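Local coordinates for protein aldolase (Escherichia coli, PDB 6VOP) that is of unknown function but has the fold of the class II aldolase and adducin family, and probably binds a metal ion, at residues 96-101 against 163-168. The protein carries 2 engineered substitutions. Sequence-based numbering, arbitrary orientation.
Sequences VVHLHS and ANHGPV
His-98 and Val-168, with CA atoms 4.6 Å apart, sit abreast on two antiparallel strands in the middle of the mixed sheet of this AraD-like fold, and the strand segments 96-99 and 166-168 run at 174° to each other. His-165 and Gly-166 together form a classic beta bulge, and the backbone angles of Gly-166 call for glycine, since a CB there would be jammed against the carbonyl O of His-165. The imidazoles of His-98, His-100 and His-165 cluster beside this end of the strands, an arrangement consistent with the histidine metal site of class II aldolases. The rings of His-98 and His-165 meet rim to rim, centroids 4.9 Å apart and planes at 48°. His-100 meets His-165 obliquely with planes at nearly a right angle, and stacks on Tyr-125 of a neighbouring subunit, which places the cluster at a subunit interface. The neighbouring strand also holds the His-98 ring: with CG anti to the backbone N (chi1 169°), it reaches across so that ND1 donates to Pro-167 O at 3.1 Å. That bond is nearly straight and lies almost in the ring plane, although the donor is tilted from the carbonyl plane. It helps to fix the rotation of the ring, which also meets Phe-82 edge-to-face, and leaves NE2 turned toward the other two histidines; Pro-167 would thus be a second-shell residue if a metal binds there. On the other side of the sheet, the proline ring packs on helix 174-194. Val-168 CG2 comes obliquely to the His-98 ring, 3.4 Å from ND1 of His-98, while Val-168 CG1 meets Val-96 CG1 at 4.0 Å.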
loop_
_atom_site.group_PDB
_atom_site.type_symbol
_atom_site.label_atom_id
_atom_site.label_comp_id
_atom_site.label_asym_id
_atom_site.label_seq_id
_atom_site.Cartn_x
_atom_site.Cartn_y
_atom_site.Cartn_z
ATOM N N VAL A 96 23.253 7.198 5.557
ATOM C CA VAL A 96 22.735 6.053 6.293
ATOM C C VAL A 96 21.221 6.173 6.374
ATOM O O VAL A 96 20.698 7.210 6.797
ATOM C CB VAL A 96 23.344 5.955 7.705
ATOM C CG1 VAL A 96 22.789 4.741 8.437
ATOM C CG2 VAL A 96 24.863 5.894 7.630
ATOM N N VAL A 97 20.521 5.117 5.966
ATOM C CA VAL A 97 19.066 5.044 6.036
ATOM C C VAL A 97 18.703 3.927 7.004
ATOM O O VAL A 97 19.095 2.770 6.803
ATOM C CB VAL A 97 18.436 4.805 4.654
ATOM C CG1 VAL A 97 16.950 4.510 4.790
ATOM C CG2 VAL A 97 18.664 6.006 3.753
ATOM N N HIS A 98 17.960 4.270 8.055
ATOM C CA HIS A 98 17.550 3.313 9.077
ATOM C C HIS A 98 16.041 3.411 9.254
ATOM O O HIS A 98 15.535 4.427 9.745
ATOM C CB HIS A 98 18.274 3.569 10.400
ATOM C CG HIS A 98 17.711 2.801 11.554
ATOM N ND1 HIS A 98 17.330 1.480 11.454
ATOM C CD2 HIS A 98 17.465 3.167 12.834
ATOM C CE1 HIS A 98 16.872 1.066 12.621
ATOM N NE2 HIS A 98 16.943 2.070 13.477
ATOM N N LEU A 99 15.329 2.362 8.853
ATOM C CA LEU A 99 13.884 2.287 8.990
ATOM C C LEU A 99 13.506 0.939 9.588
ATOM O O LEU A 99 14.282 -0.016 9.551
ATOM C CB LEU A 99 13.177 2.474 7.641
ATOM C CG LEU A 99 13.454 3.770 6.878
ATOM C CD1 LEU A 99 12.713 3.771 5.554
ATOM C CD2 LEU A 99 13.056 4.971 7.714
ATOM N N HIS A 100 12.306 0.875 10.152
ATOM C CA HIS A 100 11.744 -0.384 10.646
ATOM C C HIS A 100 10.695 -0.913 9.681
ATOM O O HIS A 100 9.559 -1.213 10.051
ATOM C CB HIS A 100 11.163 -0.199 12.042
ATOM C CG HIS A 100 12.114 0.421 13.018
ATOM N ND1 HIS A 100 11.696 0.981 14.204
ATOM C CD2 HIS A 100 13.460 0.569 12.985
ATOM C CE1 HIS A 100 12.742 1.456 14.857
ATOM N NE2 HIS A 100 13.825 1.213 14.142
ATOM N N SER A 101 11.086 -1.020 8.413
ATOM C CA SER A 101 10.170 -1.476 7.379
ATOM C C SER A 101 9.673 -2.884 7.680
ATOM O O SER A 101 10.387 -3.714 8.252
ATOM C CB SER A 101 10.851 -1.433 6.014
ATOM O OG SER A 101 11.699 -0.305 5.909
ATOM N N ALA A 163 18.703 -7.549 14.575
ATOM C CA ALA A 163 17.708 -8.533 14.985
ATOM C C ALA A 163 16.634 -7.904 15.862
ATOM O O ALA A 163 16.923 -7.090 16.745
ATOM C CB ALA A 163 18.385 -9.682 15.732
ATOM N N ASN A 164 15.383 -8.297 15.613
ATOM C CA ASN A 164 14.225 -7.775 16.342
ATOM C C ASN A 164 14.199 -6.250 16.309
ATOM O O ASN A 164 13.814 -5.590 17.276
ATOM C CB ASN A 164 14.202 -8.294 17.783
ATOM C CG ASN A 164 14.267 -9.810 17.862
ATOM O OD1 ASN A 164 15.350 -10.395 17.847
ATOM N ND2 ASN A 164 13.106 -10.452 17.953
ATOM N N HIS A 165 14.614 -5.684 15.176
ATOM C CA HIS A 165 14.804 -4.242 15.061
ATOM C C HIS A 165 14.500 -3.765 13.645
ATOM O O HIS A 165 13.521 -3.045 13.424
ATOM C CB HIS A 165 16.233 -3.875 15.463
ATOM C CG HIS A 165 16.467 -2.404 15.620
ATOM N ND1 HIS A 165 17.180 -1.877 16.677
ATOM C CD2 HIS A 165 16.102 -1.351 14.851
ATOM C CE1 HIS A 165 17.235 -0.563 16.556
ATOM N NE2 HIS A 165 16.588 -0.218 15.457
ATOM N N GLY A 166 15.338 -4.153 12.684
ATOM C CA GLY A 166 15.139 -3.782 11.304
ATOM C C GLY A 166 16.439 -3.629 10.541
ATOM O O GLY A 166 17.517 -3.997 11.021
ATOM N N PRO A 167 16.361 -3.087 9.329
ATOM C CA PRO A 167 17.558 -2.902 8.507
ATOM C C PRO A 167 18.225 -1.550 8.726
ATOM O O PRO A 167 17.610 -0.577 9.169
ATOM C CB PRO A 167 17.001 -2.995 7.081
ATOM C CG PRO A 167 15.652 -2.372 7.207
ATOM C CD PRO A 167 15.131 -2.797 8.571
ATOM N N VAL A 168 19.516 -1.514 8.398
ATOM C CA VAL A 168 20.323 -0.297 8.408
ATOM C C VAL A 168 21.191 -0.349 7.157
ATOM O O VAL A 168 22.057 -1.223 7.038
ATOM C CB VAL A 168 21.194 -0.170 9.667
ATOM C CG1 VAL A 168 22.196 0.961 9.506
ATOM C CG2 VAL A 168 20.328 0.056 10.898
#